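Local coordinates for DNA replication and repair protein RecF (Caldanaerobacter subterraneus subsp. tengcongensis, PDB 5Z69), which is an ABC-type ATPase that binds ATP and DNA and acts as a recombination mediator in the RecFOR pathway of DNA repair, at the interface of chains A and B. Coordinates in Å, arbitrary orientation; residue numbers count along the deposited sequence, not the author numbering. Chains: chain A/B, DNA replication and repair protein RecF.

Contact 1 and contact 2 are two patches of one RecF–RecF interface, with the centres of their C-alpha atoms about 16 Å apart. They share no residue. In chain A the first uses the end of helix 243-256, the second helix 137-151, a loop residue and the short 3-10 helix 271-273; chain B offers strand 227-232 and a loop to the first, and segment 282-288 to the second. Carbon contacts dominate among the residues of contact 1, whereas contact 2 includes a direct hydrogen bond and water bridges. Together they touch different elements of each subunit, which would restrain how one copy turns against the other.

Contact 1: the interface of chains A and B. Residues chain A 253, 256; chain B 230-233, 238.
A:Arg253 and A:Lys256 meet B:Leu232 and B:Lys238 in a small side-by-side contact between two copies of RecF, made largely by the carbon stems of charged side chains around a leucine. It presumably contributes to the ATP-dependent pairing of subunits typical of ABC ATPases, although the patch hides little surface and the whole interface departs from an exact two-fold. B:Leu232 is the wedge. With CG anti to the carbonyl carbon and beside the backbone N (chi1 -55°), its branch reaches toward chain A, and the two methyl groups divide between the two residues there. CD1 lies over one face of the A:Arg253 guanidinium, 3.3 Å above its plane and displaced toward the rim, so the methyl group meets the guanidinium through its flat side rather than its N-H edge. CD2 turns to the lysine, 3.6 Å from A:Lys256 CD, and also comes near the methylene CG of the arginine. The arginine chain, extended from CG to NE, passes the leucine at about a right angle.

On the other side of A:Lys256 lies the aliphatic part of B:Lys238. The two stems cross nearly perpendicularly, with A:Lys256 CG 3.5 Å from B:Lys238 CB and 3.8 Å from B:Lys238 CD. A bend at chi2 (71°) folds the B:Lys238 stem around this methylene, and its CE then passes 4.0 Å from the carbonyl O of A:Lys256. A:Lys256 is modelled only as far as CD. CG1 of B:Ile230 lies 4.1 Å from the carbonyl O of A:Lys256, while B:Tyr231 and B:Asn233 contribute mainly backbone at the margin.

A:Arg253 and A:Lys256 lie about one turn apart on helix 243-256, which ends at A:Lys256. This helix end rests against the last residues of strand 227-232 and the loop carrying B:Lys238.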
loop_
_atom_site.group_PDB
_atom_site.type_symbol
_atom_site.label_atom_id
_atom_site.label_comp_id
_atom_site.label_asym_id
_atom_site.label_seq_id
_atom_site.Cartn_x
_atom_site.Cartn_y
_atom_site.Cartn_z
ATOM N N ARG A 253 -5.593 -16.204 0.128
ATOM C CA ARG A 253 -4.448 -15.609 0.772
ATOM C C ARG A 253 -4.146 -16.247 2.124
ATOM O O ARG A 253 -2.982 -16.441 2.439
ATOM C CB ARG A 253 -4.666 -14.103 0.895
ATOM C CG ARG A 253 -4.716 -13.450 -0.459
ATOM C CD ARG A 253 -5.129 -11.997 -0.432
ATOM N NE ARG A 253 -4.885 -11.413 -1.745
ATOM C CZ ARG A 253 -4.326 -10.228 -1.950
ATOM N NH1 ARG A 253 -3.977 -9.472 -0.917
ATOM N NH2 ARG A 253 -4.129 -9.798 -3.194
ATOM N N LYS A 256 -2.403 -19.598 1.482
ATOM C CA LYS A 256 -1.025 -19.400 1.028
ATOM C C LYS A 256 -0.111 -18.847 2.114
ATOM O O LYS A 256 1.109 -18.788 1.937
ATOM C CB LYS A 256 -1.005 -18.463 -0.182
ATOM C CG LYS A 256 -1.561 -19.093 -1.449
ATOM C CD LYS A 256 -2.135 -18.053 -2.402
ATOM N N ILE B 230 5.378 -14.298 -0.968
ATOM C CA ILE B 230 4.208 -15.151 -1.028
ATOM C C ILE B 230 3.633 -15.062 -2.439
ATOM O O ILE B 230 3.215 -13.981 -2.901
ATOM C CB ILE B 230 3.152 -14.770 0.072
ATOM C CG1 ILE B 230 3.445 -15.502 1.391
ATOM C CG2 ILE B 230 1.788 -15.273 -0.307
ATOM C CD1 ILE B 230 4.713 -15.128 2.106
ATOM N N TYR B 231 3.638 -16.193 -3.140
ATOM C CA TYR B 231 3.155 -16.215 -4.521
ATOM C C TYR B 231 1.673 -16.525 -4.520
ATOM O O TYR B 231 1.249 -17.625 -4.138
ATOM C CB TYR B 231 3.924 -17.236 -5.374
ATOM C CG TYR B 231 3.398 -17.421 -6.789
ATOM C CD1 TYR B 231 2.891 -16.358 -7.524
ATOM C CD2 TYR B 231 3.459 -18.664 -7.404
ATOM C CE1 TYR B 231 2.431 -16.538 -8.819
ATOM C CE2 TYR B 231 3.018 -18.851 -8.707
ATOM C CZ TYR B 231 2.496 -17.790 -9.403
ATOM O OH TYR B 231 2.041 -17.989 -10.692
ATOM N N LEU B 232 0.885 -15.549 -4.948
ATOM C CA LEU B 232 -0.556 -15.709 -4.963
ATOM C C LEU B 232 -0.965 -16.199 -6.341
ATOM O O LEU B 232 -1.333 -15.403 -7.211
ATOM C CB LEU B 232 -1.257 -14.393 -4.618
ATOM C CG LEU B 232 -0.891 -13.694 -3.307
ATOM C CD1 LEU B 232 -1.690 -12.394 -3.161
ATOM C CD2 LEU B 232 -1.156 -14.603 -2.123
ATOM N N ASN B 233 -0.885 -17.507 -6.553
ATOM C CA ASN B 233 -1.190 -18.044 -7.869
ATOM C C ASN B 233 -2.705 -18.097 -8.042
ATOM O O ASN B 233 -3.441 -18.228 -7.062
ATOM C CB ASN B 233 -0.548 -19.420 -8.071
ATOM C CG ASN B 233 -1.232 -20.502 -7.282
ATOM O OD1 ASN B 233 -2.277 -21.014 -7.684
ATOM N ND2 ASN B 233 -0.642 -20.872 -6.155
ATOM N N LYS B 238 -1.181 -22.993 -3.694
ATOM C CA LYS B 238 0.099 -23.007 -2.967
ATOM C C LYS B 238 0.547 -24.458 -2.758
ATOM O O LYS B 238 0.740 -24.918 -1.633
ATOM C CB LYS B 238 0.007 -22.268 -1.624
ATOM C CG LYS B 238 1.347 -21.750 -1.076
ATOM C CD LYS B 238 1.889 -20.575 -1.894
ATOM C CE LYS B 238 3.142 -19.985 -1.251
ATOM N NZ LYS B 238 3.924 -19.074 -2.160
#

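Contact 2: the interface of chains A and B. Residues chain A 141, 268, 272-273; chain B 282-284, 288.
A:Arg273 and B:Tyr283 form the centre of this subunit contact, the flat end of the arginine lying over the rim of the tyrosine ring. CZ of A:Arg273 is 3.4 Å from CE1 of B:Tyr283, and guanidinium and ring are turned only about 20° apart, so they meet nearly face to face even though the side chains cross at about a right angle. NH1 of A:Arg273 is not modelled, and the plane is set by NE, CZ and NH2. A bend at its chi2 (-68°) carries the terminal group to the ring, and its methylene CD approaches both tyrosines. B:Tyr283 in turn points CD1 at the middle of the B:Tyr288 ring, 3.6 Å above that plane, a steeply tilted edge-to-face contact within chain B that may steady the two rings.

Farther out, the phenol of B:Tyr288 reaches a polar cluster. NH1 of A:Arg141 donates a hydrogen bond to B:Tyr288 OH over 2.8 Å, bent to 147° at the hydrogen, with the oxygen tilted from the guanidinium plane. NH2 of A:Arg141 reaches the same hydroxyl through water 2, which lies at the guanidinium edge, 2.7 Å from B:Tyr288 OH. The carbonyl O of A:His272 sits 3.0 Å above the centre of the A:Arg141 guanidinium and may help hold it electrostatically. The opposite rim is bridged by water 1, which is 2.9 Å from A:Arg273 NH2 and also hydrogen-bonded to the carbonyl O of B:Gly282. That carbonyl also lies beside CB of A:Gln268.

A:Arg141 belongs to helix 137-151, A:His272 and A:Arg273 to the 3-10 helix 271-273, and A:Gln268 to a loop. On chain B, B:Gly282 turns into strand 283-284 and helix 285-288 follows. B:Tyr288 immediately precedes the SSQGQ sequence of the ABC signature motif, so the contact may couple subunit pairing to the nucleotide-responsive part of the ATPase.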
loop_
_atom_site.group_PDB
_atom_site.type_symbol
_atom_site.label_atom_id
_atom_site.label_comp_id
_atom_site.label_asym_id
_atom_site.label_seq_id
_atom_site.Cartn_x
_atom_site.Cartn_y
_atom_site.Cartn_z
ATOM N N ARG A 141 -6.068 2.665 11.298
ATOM C CA ARG A 141 -6.996 1.563 11.443
ATOM C C ARG A 141 -7.845 1.681 12.727
ATOM O O ARG A 141 -9.049 1.487 12.694
ATOM C CB ARG A 141 -6.211 0.262 11.432
ATOM C CG ARG A 141 -6.931 -0.904 10.838
ATOM C CD ARG A 141 -5.940 -2.005 10.541
ATOM N NE ARG A 141 -5.010 -2.231 11.647
ATOM C CZ ARG A 141 -3.689 -2.286 11.512
ATOM N NH1 ARG A 141 -3.120 -2.128 10.308
ATOM N NH2 ARG A 141 -2.930 -2.501 12.583
ATOM N N GLN A 268 -0.944 -12.784 8.891
ATOM C CA GLN A 268 -0.637 -11.567 8.123
ATOM C C GLN A 268 -1.791 -11.147 7.203
ATOM O O GLN A 268 -1.804 -10.022 6.690
ATOM C CB GLN A 268 0.681 -11.729 7.316
ATOM C CG GLN A 268 0.517 -12.104 5.885
ATOM C CD GLN A 268 0.254 -10.951 4.914
ATOM O OE1 GLN A 268 -0.307 -11.184 3.862
ATOM N NE2 GLN A 268 0.644 -9.732 5.258
ATOM N N HIS A 272 -6.995 -6.556 9.911
ATOM C CA HIS A 272 -6.129 -6.062 10.983
ATOM C C HIS A 272 -4.731 -5.677 10.505
ATOM O O HIS A 272 -3.886 -5.281 11.320
ATOM C CB HIS A 272 -6.005 -7.109 12.097
ATOM C CG HIS A 272 -5.380 -8.389 11.637
ATOM N ND1 HIS A 272 -6.038 -9.287 10.825
ATOM C CD2 HIS A 272 -4.147 -8.907 11.849
ATOM C CE1 HIS A 272 -5.244 -10.313 10.572
ATOM N NE2 HIS A 272 -4.093 -10.110 11.186
ATOM N N ARG A 273 -4.481 -5.799 9.200
ATOM C CA ARG A 273 -3.193 -5.379 8.640
ATOM C C ARG A 273 -3.369 -4.336 7.569
ATOM O O ARG A 273 -2.431 -4.050 6.848
ATOM C CB ARG A 273 -2.424 -6.562 8.032
ATOM C CG ARG A 273 -1.950 -7.586 9.038
ATOM C CD ARG A 273 -0.862 -7.007 9.919
ATOM N NE ARG A 273 -0.256 -8.042 10.750
ATOM C CZ ARG A 273 0.700 -8.871 10.341
ATOM N NH2 ARG A 273 1.164 -9.776 11.192
ATOM N N GLY B 282 7.647 -10.333 8.125
ATOM C CA GLY B 282 6.264 -10.764 8.184
ATOM C C GLY B 282 5.237 -9.711 7.814
ATOM O O GLY B 282 4.045 -10.011 7.727
ATOM N N TYR B 283 5.692 -8.483 7.587
ATOM C CA TYR B 283 4.791 -7.399 7.212
ATOM C C TYR B 283 4.911 -6.983 5.747
ATOM O O TYR B 283 6.003 -6.935 5.179
ATOM C CB TYR B 283 5.030 -6.193 8.124
ATOM C CG TYR B 283 4.454 -6.401 9.519
ATOM C CD1 TYR B 283 3.182 -5.943 9.847
ATOM C CD2 TYR B 283 5.182 -7.071 10.501
ATOM C CE1 TYR B 283 2.651 -6.142 11.128
ATOM C CE2 TYR B 283 4.665 -7.271 11.775
ATOM C CZ TYR B 283 3.402 -6.806 12.082
ATOM O OH TYR B 283 2.892 -7.013 13.345
ATOM N N ASP B 284 3.766 -6.688 5.138
ATOM C CA ASP B 284 3.733 -6.290 3.738
ATOM C C ASP B 284 4.485 -4.986 3.506
ATOM O O ASP B 284 4.136 -3.963 4.098
ATOM C CB ASP B 284 2.289 -6.159 3.246
ATOM C CG ASP B 284 2.206 -6.133 1.732
ATOM O OD1 ASP B 284 3.145 -5.602 1.116
ATOM O OD2 ASP B 284 1.233 -6.663 1.158
ATOM N N TYR B 288 3.614 -1.346 5.253
ATOM C CA TYR B 288 4.271 -1.036 6.521
ATOM C C TYR B 288 5.714 -0.516 6.422
ATOM O O TYR B 288 6.264 -0.039 7.404
ATOM C CB TYR B 288 4.284 -2.305 7.390
ATOM C CG TYR B 288 3.003 -2.552 8.129
ATOM C CD1 TYR B 288 1.936 -3.195 7.508
ATOM C CD2 TYR B 288 2.855 -2.151 9.457
ATOM C CE1 TYR B 288 0.760 -3.443 8.181
ATOM C CE2 TYR B 288 1.662 -2.389 10.158
ATOM C CZ TYR B 288 0.622 -3.031 9.510
ATOM O OH TYR B 288 -0.552 -3.271 10.178
HETATM O O HOH W 1 3.047 -11.465 9.716
HETATM O O HOH W 2 0.034 -3.269 12.802
#